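Local coordinates for iron-sulfur cluster assembly scaffold protein NifU (Fervidobacterium islandicum, PDB 6A6F) that binds zinc and probably serves as a SufU-type scaffold or sulfur-transfer protein in the assembly of iron-sulfur clusters by the SUF system, at residues E99-E102 and N103-G106. Sequence-based numbering, arbitrary orientation.
Sequences EFDE and NVLG
F100 meets L105 through one corner of its ring: CD1 lies 3.8 Å from CD1 of L105, and the two side chains cross at about a right angle. With CG held between the backbone N and the carbonyl carbon (chi1 63°), the phenyl group leaves an extended backbone on the same side as the leucine.

D101 is the N-cap of the short helix that follows. Its CG stands anti to the backbone N (chi1 -176°), which carries the carboxylate forward to the amides of the first turn. There OD1 takes the N-H of N103 at 2.9 Å, the donor lying nearly along the C-O axis, and a weak, longer bond from V104 N reaches the same oxygen. Two amides of the opening turn are thus met by one carboxylate oxygen, and the negative charge at the amino end would be expected to suit the helix dipole. One face of the carboxylate lies against V104, whose CG2 stands almost directly above D101 CG at 3.6 Å. The carbonyl of D101 adds weak bonds from V104 N and L105 N.

E102 contributes mainly its backbone: O accepts from G106 N at 3.1 Å and, weakly, from L105 N. A water donates to this oxygen and to G106 O, closing the turn where the glycine, with positive phi, leaves the helix.

This single-turn helix lies at the surface against helix 81-95, where N90 and M94 meet F100, M87 meets V104, and N90 OD1 accepts from D101 N. I109 and Y112, in the loop leading to helix 118-135, also pack on the phenyl ring.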
loop_
_atom_site.group_PDB
_atom_site.type_symbol
_atom_site.label_atom_id
_atom_site.label_comp_id
_atom_site.label_asym_id
_atom_site.label_seq_id
_atom_site.Cartn_x
_atom_site.Cartn_y
_atom_site.Cartn_z
ATOM N N GLU A 99 -12.672 -27.717 -0.059
ATOM C CA GLU A 99 -12.194 -28.195 -1.344
ATOM C C GLU A 99 -12.453 -27.146 -2.447
ATOM O O GLU A 99 -13.454 -26.426 -2.406
ATOM C CB GLU A 99 -12.846 -29.562 -1.681
ATOM C CG GLU A 99 -13.080 -29.821 -3.174
ATOM C CD GLU A 99 -13.160 -31.303 -3.543
ATOM O OE1 GLU A 99 -14.232 -31.933 -3.351
ATOM O OE2 GLU A 99 -12.143 -31.832 -4.057
ATOM N N PHE A 100 -11.564 -27.103 -3.443
ATOM C CA PHE A 100 -11.682 -26.129 -4.530
ATOM C C PHE A 100 -11.079 -26.624 -5.817
ATOM O O PHE A 100 -10.278 -27.566 -5.851
ATOM C CB PHE A 100 -11.016 -24.804 -4.145
ATOM C CG PHE A 100 -9.554 -24.918 -3.911
ATOM C CD1 PHE A 100 -8.669 -24.799 -4.953
ATOM C CD2 PHE A 100 -9.062 -25.155 -2.641
ATOM C CE1 PHE A 100 -7.313 -24.902 -4.739
ATOM C CE2 PHE A 100 -7.696 -25.264 -2.413
ATOM C CZ PHE A 100 -6.817 -25.143 -3.462
ATOM N N ASP A 101 -11.469 -25.942 -6.877
ATOM C CA ASP A 101 -11.123 -26.313 -8.230
ATOM C C ASP A 101 -9.970 -25.454 -8.758
ATOM O O ASP A 101 -10.182 -24.283 -9.110
ATOM C CB ASP A 101 -12.360 -26.142 -9.111
ATOM C CG ASP A 101 -12.123 -26.598 -10.511
ATOM O OD1 ASP A 101 -10.970 -26.525 -10.941
ATOM O OD2 ASP A 101 -13.080 -27.013 -11.203
ATOM N N GLU A 102 -8.784 -26.060 -8.874
ATOM C CA GLU A 102 -7.561 -25.327 -9.239
ATOM C C GLU A 102 -7.611 -24.692 -10.626
ATOM O O GLU A 102 -6.984 -23.667 -10.880
ATOM C CB GLU A 102 -6.342 -26.241 -9.132
ATOM C CG GLU A 102 -6.027 -26.654 -7.699
ATOM C CD GLU A 102 -4.571 -27.057 -7.492
ATOM O OE1 GLU A 102 -4.112 -27.997 -8.179
ATOM O OE2 GLU A 102 -3.890 -26.433 -6.634
ATOM N N ASN A 103 -8.359 -25.308 -11.522
ATOM C CA ASN A 103 -8.513 -24.807 -12.880
ATOM C C ASN A 103 -9.368 -23.578 -12.943
ATOM O O ASN A 103 -9.200 -22.783 -13.820
ATOM C CB ASN A 103 -9.120 -25.875 -13.775
ATOM C CG ASN A 103 -8.086 -26.843 -14.299
ATOM O OD1 ASN A 103 -6.896 -26.732 -14.005
ATOM N ND2 ASN A 103 -8.537 -27.801 -15.091
ATOM N N VAL A 104 -10.330 -23.462 -12.052
ATOM C CA VAL A 104 -11.136 -22.257 -11.952
ATOM C C VAL A 104 -10.279 -21.092 -11.393
ATOM O O VAL A 104 -10.449 -19.963 -11.800
ATOM C CB VAL A 104 -12.355 -22.500 -11.044
ATOM C CG1 VAL A 104 -13.066 -21.204 -10.699
ATOM C CG2 VAL A 104 -13.328 -23.469 -11.712
ATOM N N LEU A 105 -9.359 -21.382 -10.471
ATOM C CA LEU A 105 -8.630 -20.333 -9.773
ATOM C C LEU A 105 -7.480 -19.771 -10.546
ATOM O O LEU A 105 -7.180 -18.591 -10.401
ATOM C CB LEU A 105 -8.151 -20.790 -8.395
ATOM C CG LEU A 105 -9.330 -20.914 -7.424
ATOM C CD1 LEU A 105 -8.830 -21.180 -6.001
ATOM C CD2 LEU A 105 -10.289 -19.703 -7.480
ATOM N N GLY A 106 -6.815 -20.617 -11.323
ATOM C CA GLY A 106 -5.590 -20.258 -11.992
ATOM C C GLY A 106 -4.555 -19.644 -11.041
ATOM O O GLY A 106 -4.211 -20.246 -9.996
HETATM O O HOH W 1 -4.642 -22.961 -10.016
#